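Local coordinates for protein nucleotidyltransferase (Thermus thermophilus HB8, PDB 1WWP) that is of unproven function but probably serves as the all-helical, substrate-binding partner of a nucleotidyltransferase, at residues K4-A7 with T8-E11; Q42-R46 with E47-L51; G67-D71 with E72-L76; R97-F100 with R101-D105; E111-L114 with G115-R119. All coordinates share one frame; numbering follows the deposited sequence.

Contact 1: residues K4-A7 with T8-E11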
loop_
_atom_site.group_PDB
_atom_site.type_symbol
_atom_site.label_atom_id
_atom_site.label_comp_id
_atom_site.label_asym_id
_atom_site.label_seq_id
_atom_site.Cartn_x
_atom_site.Cartn_y
_atom_site.Cartn_z
ATOM N N LYS A 4 -9.093 13.785 -8.368
ATOM C CA LYS A 4 -9.756 13.792 -7.066
ATOM C C LYS A 4 -8.909 13.086 -6.005
ATOM O O LYS A 4 -8.837 13.523 -4.850
ATOM C CB LYS A 4 -11.124 13.116 -7.186
ATOM C CG LYS A 4 -12.192 13.653 -6.237
ATOM C CD LYS A 4 -11.880 13.346 -4.780
ATOM C CE LYS A 4 -13.049 13.725 -3.887
ATOM N NZ LYS A 4 -12.765 13.453 -2.455
ATOM N N ALA A 5 -8.273 11.990 -6.400
ATOM C CA ALA A 5 -7.421 11.246 -5.482
ATOM C C ALA A 5 -6.231 12.143 -5.151
ATOM O O ALA A 5 -5.782 12.208 -4.011
ATOM C CB ALA A 5 -6.951 9.954 -6.134
ATOM N N LEU A 6 -5.746 12.853 -6.163
ATOM C CA LEU A 6 -4.621 13.762 -6.002
ATOM C C LEU A 6 -4.920 14.877 -4.994
ATOM O O LEU A 6 -4.010 15.412 -4.367
ATOM C CB LEU A 6 -4.247 14.373 -7.353
ATOM C CG LEU A 6 -3.094 15.380 -7.385
ATOM C CD1 LEU A 6 -1.858 14.839 -6.650
ATOM C CD2 LEU A 6 -2.763 15.679 -8.835
ATOM N N ALA A 7 -6.201 15.199 -4.831
ATOM C CA ALA A 7 -6.647 16.253 -3.909
ATOM C C ALA A 7 -6.508 15.844 -2.449
ATOM O O ALA A 7 -6.119 16.643 -1.595
ATOM C CB ALA A 7 -8.102 16.610 -4.209
ATOM N N THR A 8 -6.835 14.589 -2.161
ATOM C CA THR A 8 -6.744 14.076 -0.801
ATOM C C THR A 8 -5.274 13.956 -0.410
ATOM O O THR A 8 -4.912 14.155 0.754
ATOM C CB THR A 8 -7.434 12.720 -0.695
ATOM O OG1 THR A 8 -6.765 11.776 -1.539
ATOM C CG2 THR A 8 -8.877 12.842 -1.161
ATOM N N LEU A 9 -4.422 13.647 -1.385
ATOM C CA LEU A 9 -2.989 13.539 -1.121
ATOM C C LEU A 9 -2.416 14.906 -0.736
ATOM O O LEU A 9 -1.691 15.030 0.256
ATOM C CB LEU A 9 -2.246 13.015 -2.360
ATOM C CG LEU A 9 -0.711 13.144 -2.327
ATOM C CD1 LEU A 9 -0.168 12.386 -1.141
ATOM C CD2 LEU A 9 -0.105 12.620 -3.603
ATOM N N LYS A 10 -2.734 15.925 -1.533
ATOM C CA LYS A 10 -2.229 17.269 -1.281
ATOM C C LYS A 10 -2.613 17.800 0.097
ATOM O O LYS A 10 -1.904 18.632 0.663
ATOM C CB LYS A 10 -2.689 18.222 -2.386
ATOM C CG LYS A 10 -1.985 17.946 -3.707
ATOM C CD LYS A 10 -2.300 18.977 -4.776
ATOM C CE LYS A 10 -3.748 18.902 -5.230
ATOM N NZ LYS A 10 -4.021 19.904 -6.300
ATOM N N GLU A 11 -3.720 17.304 0.642
ATOM C CA GLU A 11 -4.154 17.710 1.969
ATOM C C GLU A 11 -3.065 17.401 2.996
ATOM O O GLU A 11 -2.895 18.133 3.968
ATOM C CB GLU A 11 -5.412 16.950 2.389
ATOM C CG GLU A 11 -6.664 17.253 1.592
ATOM C CD GLU A 11 -7.898 16.626 2.220
ATOM O OE1 GLU A 11 -8.155 16.905 3.409
ATOM O OE2 GLU A 11 -8.613 15.861 1.536
#
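Thr8 turns its hydroxyl back along the helix onto the carbonyl of Ala5, with OG1 2.7 Å from Ala5 O. The torsion that allows this sets OG1 between the backbone N and the carbonyl carbon (chi1 63°), while CG2 lies on the other branch, next to Lys4. Ala5 O also accepts the backbone N of Leu9 at 3.3 Å, a donor lying in the carbonyl plane, whereas OG1 comes in at a C=O...O angle of 135° and tilted slightly from it. Two good donors thus grip one carbonyl oxygen. The side chain of Lys4 crosses that of Thr8 at about a right angle, its NZ ending 4.1 Å from Thr8 CG2 and bonded to Tyr91 OH of the second subunit. All of this lies on helix 2-13, the first helix of an all-helical fold; its buried side rests on helices 20-49 and 93-116, and Thr8 OG1 has a further bond to Tyr32 OH. Leu6 and Leu9 meet obliquely on that side, Leu6 CD1 standing 4.2 Å from Leu9 CD2. Lys10 folds back over the preceding turn: its CG stands 3.3 Å from Leu6 O, and a bend at chi3 (-68°) then brings CE to 4.2 Å from Leu6 CG. Its ammonium group forms a salt bridge with Glu111. Further along, Glu11 lays CG 3.3 Å from Ala7 O.

Contact 2: residues Q42-R46 with E47-L51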
loop_
_atom_site.group_PDB
_atom_site.type_symbol
_atom_site.label_atom_id
_atom_site.label_comp_id
_atom_site.label_asym_id
_atom_site.label_seq_id
_atom_site.Cartn_x
_atom_site.Cartn_y
_atom_site.Cartn_z
ATOM N N GLN A 42 -1.529 5.523 -18.992
ATOM C CA GLN A 42 -1.619 4.335 -19.845
ATOM C C GLN A 42 -2.782 4.452 -20.846
ATOM O O GLN A 42 -2.596 4.244 -22.042
ATOM C CB GLN A 42 -1.777 3.082 -18.973
ATOM C CG GLN A 42 -1.967 1.798 -19.763
ATOM C CD GLN A 42 -2.310 0.615 -18.874
ATOM O OE1 GLN A 42 -3.243 0.667 -18.070
ATOM N NE2 GLN A 42 -1.558 -0.462 -19.023
ATOM N N ALA A 43 -3.969 4.813 -20.353
ATOM C CA ALA A 43 -5.161 4.973 -21.197
ATOM C C ALA A 43 -4.973 6.094 -22.197
ATOM O O ALA A 43 -5.388 5.994 -23.354
ATOM C CB ALA A 43 -6.386 5.268 -20.331
ATOM N N TYR A 44 -4.343 7.176 -21.752
ATOM C CA TYR A 44 -4.112 8.308 -22.629
ATOM C C TYR A 44 -3.161 7.911 -23.771
ATOM O O TYR A 44 -3.392 8.234 -24.934
ATOM C CB TYR A 44 -3.489 9.456 -21.847
ATOM C CG TYR A 44 -3.181 10.669 -22.695
ATOM C CD1 TYR A 44 -4.155 11.626 -22.954
ATOM C CD2 TYR A 44 -1.916 10.852 -23.249
ATOM C CE1 TYR A 44 -3.881 12.736 -23.733
ATOM C CE2 TYR A 44 -1.630 11.961 -24.034
ATOM C CZ TYR A 44 -2.620 12.900 -24.271
ATOM O OH TYR A 44 -2.348 14.010 -25.042
ATOM N N LEU A 45 -2.065 7.252 -23.421
ATOM C CA LEU A 45 -1.088 6.841 -24.425
ATOM C C LEU A 45 -1.761 5.883 -25.414
ATOM O O LEU A 45 -1.513 5.936 -26.612
ATOM C CB LEU A 45 0.104 6.167 -23.738
ATOM C CG LEU A 45 1.062 7.144 -23.041
ATOM C CD1 LEU A 45 1.946 6.392 -22.079
ATOM C CD2 LEU A 45 1.884 7.911 -24.094
ATOM N N ARG A 46 -2.641 5.035 -24.898
ATOM C CA ARG A 46 -3.348 4.081 -25.737
ATOM C C ARG A 46 -4.284 4.769 -26.723
ATOM O O ARG A 46 -4.170 4.582 -27.932
ATOM C CB ARG A 46 -4.155 3.117 -24.866
ATOM C CG ARG A 46 -4.821 1.978 -25.640
ATOM C CD ARG A 46 -5.461 0.977 -24.695
ATOM N NE ARG A 46 -6.186 -0.064 -25.415
ATOM C CZ ARG A 46 -6.841 -1.063 -24.827
ATOM N NH1 ARG A 46 -6.861 -1.162 -23.504
ATOM N NH2 ARG A 46 -7.489 -1.959 -25.565
ATOM N N GLU A 47 -5.188 5.586 -26.196
ATOM C CA GLU A 47 -6.185 6.280 -26.999
ATOM C C GLU A 47 -5.711 7.437 -27.868
ATOM O O GLU A 47 -6.154 7.586 -29.013
ATOM C CB GLU A 47 -7.314 6.778 -26.085
ATOM C CG GLU A 47 -8.051 5.663 -25.327
ATOM C CD GLU A 47 -9.069 6.194 -24.322
ATOM O OE1 GLU A 47 -8.665 6.693 -23.246
ATOM O OE2 GLU A 47 -10.284 6.117 -24.614
ATOM N N LYS A 48 -4.821 8.261 -27.337
ATOM C CA LYS A 48 -4.341 9.420 -28.088
ATOM C C LYS A 48 -3.061 9.206 -28.896
ATOM O O LYS A 48 -2.824 9.922 -29.864
ATOM C CB LYS A 48 -4.103 10.592 -27.138
ATOM C CG LYS A 48 -5.173 10.807 -26.084
ATOM C CD LYS A 48 -6.440 11.433 -26.635
ATOM C CE LYS A 48 -7.353 11.858 -25.490
ATOM N NZ LYS A 48 -8.692 12.290 -25.973
ATOM N N GLU A 49 -2.216 8.258 -28.494
ATOM C CA GLU A 49 -0.951 8.040 -29.221
ATOM C C GLU A 49 -0.871 6.693 -29.955
ATOM O O GLU A 49 -0.108 6.554 -30.910
ATOM C CB GLU A 49 0.236 8.136 -28.253
ATOM C CG GLU A 49 0.297 9.413 -27.435
ATOM C CD GLU A 49 0.188 10.671 -28.286
ATOM O OE1 GLU A 49 0.783 10.718 -29.393
ATOM O OE2 GLU A 49 -0.486 11.627 -27.834
ATOM N N GLY A 50 -1.641 5.714 -29.481
ATOM C CA GLY A 50 -1.636 4.398 -30.081
ATOM C C GLY A 50 -0.439 3.637 -29.547
ATOM O O GLY A 50 0.048 2.695 -30.174
ATOM N N LEU A 51 0.060 4.082 -28.396
ATOM C CA LEU A 51 1.191 3.435 -27.760
ATOM C C LEU A 51 0.696 2.626 -26.569
ATOM O O LEU A 51 -0.060 3.122 -25.736
ATOM C CB LEU A 51 2.223 4.472 -27.304
ATOM C CG LEU A 51 2.933 5.289 -28.390
ATOM C CD1 LEU A 51 3.890 6.278 -27.728
ATOM C CD2 LEU A 51 3.694 4.360 -29.327
HETATM O O HOH W 1 -0.687 2.630 -22.925
#
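Lys48 lies across the ring of Tyr44, one turn earlier in helix 20-49. Its CB stands 3.3 Å from Tyr44 O, the carbonyl that accepts the backbone N of Lys48. CG then comes over one face of the ring, 3.6 Å from the ring centroid and 25° off the normal, a CH-pi contact displaced toward the CD1-CE1 side of the ring. A bend at chi2 (-75°) keeps the next carbons beside the ring, CD 4.1 Å and CE 4.0 Å from Tyr44 CE1, before NZ leads away toward the like-charged guanidinium of Arg119. Glu49 approaches the same ring obliquely, and Tyr44 OH makes a weak hydrogen bond to Arg119 O. Further along the chain, residues 47-49 form a wider, pi-type turn, and Gly50, with positive phi, is the first residue to leave helical geometry. Leu45 O receives Glu49 N and Leu51 N from opposite faces of its plane, the latter at 3.0 Å; a bound water joins Gln42 O to Leu51 O. Leu45 O therefore keeps two donors where the regular helical pattern is lost, and the aliphatic part of Lys48, rather than its charge, is what meets the aromatic face.

Contact 3: residues G67-D71 with E72-L76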
loop_
_atom_site.group_PDB
_atom_site.type_symbol
_atom_site.label_atom_id
_atom_site.label_comp_id
_atom_site.label_asym_id
_atom_site.label_seq_id
_atom_site.Cartn_x
_atom_site.Cartn_y
_atom_site.Cartn_z
ATOM N N GLY A 67 6.734 12.932 -25.223
ATOM C CA GLY A 67 6.862 14.304 -24.783
ATOM C C GLY A 67 5.998 14.703 -23.604
ATOM O O GLY A 67 6.134 15.816 -23.093
ATOM N N LEU A 68 5.114 13.807 -23.167
ATOM C CA LEU A 68 4.228 14.085 -22.040
ATOM C C LEU A 68 5.029 14.348 -20.779
ATOM O O LEU A 68 4.550 14.987 -19.849
ATOM C CB LEU A 68 3.288 12.907 -21.805
ATOM C CG LEU A 68 1.831 13.077 -22.224
ATOM C CD1 LEU A 68 1.732 13.490 -23.682
ATOM C CD2 LEU A 68 1.111 11.762 -21.984
ATOM N N LEU A 69 6.251 13.839 -20.752
ATOM C CA LEU A 69 7.134 14.027 -19.615
ATOM C C LEU A 69 8.493 14.464 -20.107
ATOM O O LEU A 69 9.078 13.818 -20.972
ATOM C CB LEU A 69 7.328 12.724 -18.847
ATOM C CG LEU A 69 6.206 12.020 -18.098
ATOM C CD1 LEU A 69 6.757 10.712 -17.586
ATOM C CD2 LEU A 69 5.683 12.885 -16.935
ATOM N N ARG A 70 8.999 15.563 -19.567
ATOM C CA ARG A 70 10.328 16.002 -19.939
ATOM C C ARG A 70 11.217 14.966 -19.265
ATOM O O ARG A 70 10.769 14.281 -18.340
ATOM C CB ARG A 70 10.612 17.390 -19.378
ATOM C CG ARG A 70 9.707 18.475 -19.937
ATOM C CD ARG A 70 9.741 18.499 -21.460
ATOM N NE ARG A 70 8.976 19.620 -21.995
ATOM C CZ ARG A 70 8.280 19.579 -23.126
ATOM N NH1 ARG A 70 8.246 18.465 -23.853
ATOM N NH2 ARG A 70 7.615 20.654 -23.522
ATOM N N ASP A 71 12.460 14.840 -19.712
ATOM C CA ASP A 71 13.356 13.849 -19.126
ATOM C C ASP A 71 13.438 13.947 -17.607
ATOM O O ASP A 71 13.408 12.927 -16.921
ATOM C CB ASP A 71 14.753 13.960 -19.745
ATOM C CG ASP A 71 14.833 13.330 -21.136
ATOM O OD1 ASP A 71 15.882 13.479 -21.797
ATOM O OD2 ASP A 71 13.856 12.677 -21.570
ATOM N N GLU A 72 13.523 15.165 -17.076
ATOM C CA GLU A 72 13.605 15.337 -15.626
ATOM C C GLU A 72 12.334 14.849 -14.927
ATOM O O GLU A 72 12.399 14.207 -13.880
ATOM C CB GLU A 72 13.864 16.804 -15.266
ATOM C CG GLU A 72 14.045 17.027 -13.767
ATOM C CD GLU A 72 14.415 18.457 -13.413
ATOM O OE1 GLU A 72 13.622 19.376 -13.715
ATOM O OE2 GLU A 72 15.501 18.659 -12.826
ATOM N N GLU A 73 11.179 15.163 -15.501
ATOM C CA GLU A 73 9.915 14.720 -14.922
ATOM C C GLU A 73 9.906 13.188 -14.958
ATOM O O GLU A 73 9.570 12.527 -13.968
ATOM C CB GLU A 73 8.735 15.256 -15.734
ATOM C CG GLU A 73 8.673 16.762 -15.864
ATOM C CD GLU A 73 7.473 17.221 -16.679
ATOM O OE1 GLU A 73 7.368 16.828 -17.861
ATOM O OE2 GLU A 73 6.632 17.971 -16.136
ATOM N N ALA A 74 10.290 12.631 -16.105
ATOM C CA ALA A 74 10.330 11.175 -16.278
ATOM C C ALA A 74 11.108 10.520 -15.152
ATOM O O ALA A 74 10.602 9.616 -14.504
ATOM C CB ALA A 74 10.952 10.804 -17.633
ATOM N N ARG A 75 12.339 10.977 -14.906
ATOM C CA ARG A 75 13.150 10.402 -13.841
ATOM C C ARG A 75 12.488 10.534 -12.467
ATOM O O ARG A 75 12.532 9.613 -11.659
ATOM C CB ARG A 75 14.540 11.048 -13.823
ATOM C CG ARG A 75 15.419 10.602 -14.981
ATOM C CD ARG A 75 15.651 9.092 -14.912
ATOM N NE ARG A 75 15.904 8.490 -16.220
ATOM C CZ ARG A 75 16.004 7.181 -16.424
ATOM N NH1 ARG A 75 15.875 6.341 -15.406
ATOM N NH2 ARG A 75 16.217 6.707 -17.645
ATOM N N LEU A 76 11.865 11.671 -12.195
ATOM C CA LEU A 76 11.199 11.843 -10.913
ATOM C C LEU A 76 10.049 10.813 -10.853
ATOM O O LEU A 76 9.743 10.277 -9.791
ATOM C CB LEU A 76 10.655 13.270 -10.794
ATOM C CG LEU A 76 10.569 14.006 -9.443
ATOM C CD1 LEU A 76 9.169 14.558 -9.299
ATOM C CD2 LEU A 76 10.911 13.099 -8.269
#
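At the start of helix 71-86, where Arg70 holds the N-cap position, the carboxylate of Glu73 turns back to accept the backbone N of Arg70. This is one of the two bonds of a capping box, from N3 side chain to N-cap N-H; Arg70 does not make the reciprocal one. The bond is short and nearly straight, 2.7 Å from Arg70 N to Glu73 OE1 with an N-H...O angle of 171°, using the anti lone pair of OE1. Glu73 reaches it with an extended chain, CG lying beside its own backbone N (chi1 -58°). The Arg70 and Glu73 side chains run alongside in the same direction, Arg70 CG 3.5 Å from Glu73 OE1. Arg70 O accepts Ala74 N. Leu69 presses its CD1 branch on Ala74 CA at 3.8 Å, and CD2 on Glu73 CB. Glu73 OE2 forms a salt bridge with Arg116. Leu69 packs against Ile60 and Ala63 of helix 56-66 and against Val113 of helix 93-116, so the connection between helices 56-66 and 71-86 is wedged against the last helix.

Contact 4: residues R97-F100 with R101-D105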
loop_
_atom_site.group_PDB
_atom_site.type_symbol
_atom_site.label_atom_id
_atom_site.label_comp_id
_atom_site.label_asym_id
_atom_site.label_seq_id
_atom_site.Cartn_x
_atom_site.Cartn_y
_atom_site.Cartn_z
ATOM N N ARG A 97 9.580 8.508 6.812
ATOM C CA ARG A 97 9.913 9.930 6.791
ATOM C C ARG A 97 10.572 10.290 5.463
ATOM O O ARG A 97 10.318 11.359 4.909
ATOM C CB ARG A 97 10.852 10.280 7.953
ATOM C CG ARG A 97 10.169 10.306 9.323
ATOM C CD ARG A 97 11.185 10.492 10.446
ATOM N NE ARG A 97 10.551 10.767 11.732
ATOM C CZ ARG A 97 9.911 11.896 12.025
ATOM N NH1 ARG A 97 9.816 12.860 11.119
ATOM N NH2 ARG A 97 9.369 12.064 13.225
ATOM N N ALA A 98 11.416 9.390 4.959
ATOM C CA ALA A 98 12.105 9.593 3.681
ATOM C C ALA A 98 11.113 9.610 2.504
ATOM O O ALA A 98 11.265 10.398 1.571
ATOM C CB ALA A 98 13.151 8.500 3.471
ATOM N N ILE A 99 10.104 8.739 2.537
ATOM C CA ILE A 99 9.102 8.733 1.464
ATOM C C ILE A 99 8.308 10.036 1.560
ATOM O O ILE A 99 8.082 10.722 0.559
ATOM C CB ILE A 99 8.083 7.564 1.596
ATOM C CG1 ILE A 99 8.786 6.211 1.502
ATOM C CG2 ILE A 99 7.043 7.659 0.482
ATOM C CD1 ILE A 99 9.403 5.948 0.159
ATOM N N PHE A 100 7.892 10.382 2.774
ATOM C CA PHE A 100 7.108 11.594 2.982
ATOM C C PHE A 100 7.802 12.844 2.453
ATOM O O PHE A 100 7.142 13.764 1.973
ATOM C CB PHE A 100 6.791 11.795 4.467
ATOM C CG PHE A 100 5.892 12.969 4.728
ATOM C CD1 PHE A 100 4.529 12.893 4.444
ATOM C CD2 PHE A 100 6.416 14.173 5.185
ATOM C CE1 PHE A 100 3.705 13.998 4.604
ATOM C CE2 PHE A 100 5.595 15.288 5.350
ATOM C CZ PHE A 100 4.237 15.203 5.057
ATOM N N ARG A 101 9.129 12.880 2.542
ATOM C CA ARG A 101 9.890 14.034 2.066
ATOM C C ARG A 101 9.793 14.201 0.554
ATOM O O ARG A 101 9.983 15.300 0.027
ATOM C CB ARG A 101 11.365 13.913 2.455
ATOM C CG ARG A 101 11.642 13.934 3.953
ATOM C CD ARG A 101 13.146 13.962 4.233
ATOM N NE ARG A 101 13.839 12.833 3.613
ATOM C CZ ARG A 101 15.153 12.643 3.656
ATOM N NH1 ARG A 101 15.932 13.510 4.289
ATOM N NH2 ARG A 101 15.688 11.581 3.065
ATOM N N ARG A 102 9.493 13.117 -0.148
ATOM C CA ARG A 102 9.392 13.193 -1.592
ATOM C C ARG A 102 7.980 13.472 -2.081
ATOM O O ARG A 102 7.794 13.929 -3.207
ATOM C CB ARG A 102 9.897 11.894 -2.207
ATOM C CG ARG A 102 11.338 11.564 -1.833
ATOM C CD ARG A 102 11.559 10.065 -1.731
ATOM N NE ARG A 102 12.800 9.754 -1.029
ATOM C CZ ARG A 102 13.207 8.525 -0.722
ATOM N NH1 ARG A 102 12.467 7.476 -1.054
ATOM N NH2 ARG A 102 14.361 8.346 -0.083
ATOM N N LEU A 103 6.978 13.213 -1.244
ATOM C CA LEU A 103 5.599 13.417 -1.677
ATOM C C LEU A 103 5.286 14.777 -2.294
ATOM O O LEU A 103 4.533 14.852 -3.267
ATOM C CB LEU A 103 4.626 13.128 -0.531
ATOM C CG LEU A 103 4.705 11.715 0.052
ATOM C CD1 LEU A 103 3.495 11.488 0.944
ATOM C CD2 LEU A 103 4.738 10.664 -1.063
ATOM N N PRO A 104 5.853 15.870 -1.741
ATOM C CA PRO A 104 5.593 17.203 -2.289
ATOM C C PRO A 104 5.799 17.241 -3.798
ATOM O O PRO A 104 4.905 17.651 -4.547
ATOM C CB PRO A 104 6.607 18.076 -1.552
ATOM C CG PRO A 104 6.697 17.412 -0.215
ATOM C CD PRO A 104 6.765 15.954 -0.582
ATOM N N ASP A 105 6.981 16.815 -4.240
ATOM C CA ASP A 105 7.307 16.801 -5.662
ATOM C C ASP A 105 6.397 15.867 -6.452
ATOM O O ASP A 105 5.940 16.220 -7.535
ATOM C CB ASP A 105 8.761 16.382 -5.876
ATOM C CG ASP A 105 9.747 17.389 -5.307
ATOM O OD1 ASP A 105 9.672 17.675 -4.094
ATOM O OD2 ASP A 105 10.599 17.894 -6.073
#
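The backbone hydrogen bonds of helix 93-116 change pattern here: Arg101 N reaches Arg97 O in the usual i to i+4 way, but Arg102 N takes Ile99 O, three residues back, at 2.9 Å. Leu103 N bonds Phe100 O in the same shorter span, well above the carbonyl plane, and its bond to Ile99 O is weak. Neither Pro104, which has no N-H, nor Asp105 bonds to the turn before, and the helix kinks, with Pro104 CD 3.4 Å from Phe100 O. With CG anti to the backbone N (chi1 -175°), the Phe100 ring lies beside Leu103, whose side chain crosses that of Phe100 at about a right angle, Leu103 CD1 3.9 Å from Phe100 CD1. The other branch of Leu103, CD2, meets Ile99 CG2 at 4.1 Å. Phe100 and Leu103 also pack on Ala26 of helix 20-49. Arg102 runs back along the preceding turn. Ala98 O lies over one face of its guanidinium, 3.1 Å from NE but poorly angled for a hydrogen bond, and NH1 comes 3.6 Å from Ile99 CD1 before making a salt bridge with Asp83 of helix 71-86. Arg101 lays CG against Arg97 O. One face of the Arg102 guanidinium thus lies against backbone, with methyl groups near its terminal nitrogens, while its charge is answered by Asp83, a link between the last two helices.

Contact 5: residues E111-L114 with G115-R119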
loop_
_atom_site.group_PDB
_atom_site.type_symbol
_atom_site.label_atom_id
_atom_site.label_comp_id
_atom_site.label_asym_id
_atom_site.label_seq_id
_atom_site.Cartn_x
_atom_site.Cartn_y
_atom_site.Cartn_z
ATOM N N GLU A 111 0.026 16.484 -10.626
ATOM C CA GLU A 111 -0.957 17.532 -10.860
ATOM C C GLU A 111 -0.699 18.183 -12.217
ATOM O O GLU A 111 -1.622 18.438 -12.984
ATOM C CB GLU A 111 -0.867 18.583 -9.744
ATOM C CG GLU A 111 -1.933 19.676 -9.806
ATOM C CD GLU A 111 -1.893 20.620 -8.603
ATOM O OE1 GLU A 111 -2.832 21.435 -8.465
ATOM O OE2 GLU A 111 -0.933 20.555 -7.800
ATOM N N GLN A 112 0.568 18.437 -12.508
ATOM C CA GLN A 112 0.960 19.066 -13.760
ATOM C C GLN A 112 0.785 18.146 -14.956
ATOM O O GLN A 112 0.362 18.582 -16.027
ATOM C CB GLN A 112 2.421 19.521 -13.687
ATOM C CG GLN A 112 2.650 20.762 -12.853
ATOM C CD GLN A 112 4.113 21.133 -12.778
ATOM O OE1 GLN A 112 4.812 21.149 -13.791
ATOM N NE2 GLN A 112 4.587 21.439 -11.576
ATOM N N VAL A 113 1.113 16.873 -14.787
ATOM C CA VAL A 113 0.969 15.953 -15.908
ATOM C C VAL A 113 -0.499 15.765 -16.223
ATOM O O VAL A 113 -0.897 15.862 -17.371
ATOM C CB VAL A 113 1.613 14.587 -15.614
ATOM C CG1 VAL A 113 1.467 13.663 -16.837
ATOM C CG2 VAL A 113 3.082 14.780 -15.284
ATOM N N LEU A 114 -1.313 15.515 -15.202
ATOM C CA LEU A 114 -2.739 15.311 -15.432
ATOM C C LEU A 114 -3.325 16.489 -16.198
ATOM O O LEU A 114 -4.157 16.308 -17.093
ATOM C CB LEU A 114 -3.472 15.112 -14.104
ATOM C CG LEU A 114 -3.148 13.792 -13.399
ATOM C CD1 LEU A 114 -3.870 13.710 -12.066
ATOM C CD2 LEU A 114 -3.535 12.638 -14.299
ATOM N N GLY A 115 -2.871 17.693 -15.851
ATOM C CA GLY A 115 -3.342 18.888 -16.532
ATOM C C GLY A 115 -3.177 18.769 -18.040
ATOM O O GLY A 115 -4.152 18.822 -18.786
ATOM N N ARG A 116 -1.939 18.596 -18.489
ATOM C CA ARG A 116 -1.661 18.460 -19.910
ATOM C C ARG A 116 -2.520 17.387 -20.589
ATOM O O ARG A 116 -2.829 17.493 -21.774
ATOM C CB ARG A 116 -0.187 18.114 -20.119
ATOM C CG ARG A 116 0.778 19.039 -19.412
ATOM C CD ARG A 116 2.196 18.503 -19.489
ATOM N NE ARG A 116 3.055 19.169 -18.520
ATOM C CZ ARG A 116 4.134 18.617 -17.974
ATOM N NH1 ARG A 116 4.498 17.385 -18.304
ATOM N NH2 ARG A 116 4.838 19.293 -17.078
ATOM N N LEU A 117 -2.907 16.356 -19.845
ATOM C CA LEU A 117 -3.693 15.271 -20.418
ATOM C C LEU A 117 -5.110 15.640 -20.855
ATOM O O LEU A 117 -5.840 14.787 -21.358
ATOM C CB LEU A 117 -3.762 14.093 -19.439
ATOM C CG LEU A 117 -2.451 13.478 -18.936
ATOM C CD1 LEU A 117 -2.751 12.131 -18.293
ATOM C CD2 LEU A 117 -1.477 13.285 -20.094
ATOM N N ARG A 118 -5.488 16.904 -20.685
ATOM C CA ARG A 118 -6.830 17.374 -21.042
ATOM C C ARG A 118 -7.218 17.260 -22.519
ATOM O O ARG A 118 -8.150 17.933 -22.958
ATOM C CB ARG A 118 -7.011 18.828 -20.588
ATOM C CG ARG A 118 -6.827 19.024 -19.091
ATOM C CD ARG A 118 -7.027 20.471 -18.660
ATOM N NE ARG A 118 -6.633 20.671 -17.266
ATOM C CZ ARG A 118 -6.911 21.757 -16.551
ATOM N NH1 ARG A 118 -7.593 22.759 -17.092
ATOM N NH2 ARG A 118 -6.503 21.845 -15.292
ATOM N N ARG A 119 -6.510 16.405 -23.262
ATOM C CA ARG A 119 -6.736 16.154 -24.697
ATOM C C ARG A 119 -5.485 16.461 -25.514
ATOM O O ARG A 119 -5.025 15.558 -26.244
ATOM C CB ARG A 119 -7.916 16.976 -25.241
ATOM C CG ARG A 119 -8.079 16.960 -26.762
ATOM C CD ARG A 119 -8.331 15.564 -27.313
ATOM N NE ARG A 119 -8.557 15.595 -28.758
ATOM C CZ ARG A 119 -8.750 14.518 -29.515
ATOM N NH1 ARG A 119 -8.746 13.309 -28.971
ATOM N NH2 ARG A 119 -8.948 14.651 -30.819
ATOM O OXT ARG A 119 -4.982 17.600 -25.419
#
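Leu114 and Leu117 lean across each other at a slant near the end of helix 93-116, the C-terminal helix of this all-helical protein, before a short irregular tail. Among the apolar contacts, Leu114 CD2 lies 4.1 Å from Leu117 CD1, and the other methyl of Leu117, CD2, stands 4.4 Å from Val113 CG1. Leu117 CG, anti to the carbonyl carbon (chi1 -56°), sits 3.2 Å from Val113 O. Val113 and Leu114 both touch Phe37 of helix 20-49, Leu114 also touches Leu6 of helix 2-13, and Leu117 reaches Tyr44. Along the backbone, Gly115 N to Glu111 O and Leu117 N to Val113 O, the latter 3.2 Å and in the carbonyl plane, are of the normal i to i+4 kind. Arg116 N to Gln112 O is straight but weak at 3.4 Å, and a second, weak bond from Leu117 N to Leu114 O tightens the last turn. Polar side chains occupy another side of the helix. The aliphatic part of Arg116 runs past the Gln112 carbonyl, CG 3.4 Å from Gln112 O, which lies over one guanidinium face. Both terminal nitrogens of that guanidinium have partners elsewhere: NH2 in a salt bridge with Glu73, NH1 in a weak hydrogen bond to Leu68 O. The amide of Gln112 is turned 71° from the guanidinium plane, its OE1 3.8 Å from Arg116 NH2.

From the N terminus, contact 1 lies within helix 2-13, contact 2 closes the end of helix 20-49, contact 3 turns the chain into helix 71-86, and contacts 4 and 5 both lie on helix 93-116. Each is local and they follow one another in series, without nesting or crossing. Contact 5 ties most of them together: it touches contact 1 through the Lys10-Glu111 salt bridge, contact 3 through Glu73-Arg116, and contact 2 where Tyr44 meets Leu117. Contacts 2 and 3 join through Tyr44 and Leu68, while contact 4, on the far side of the chain's centre from contacts 2 and 5, meets contact 3 through Leu76 and Asp105.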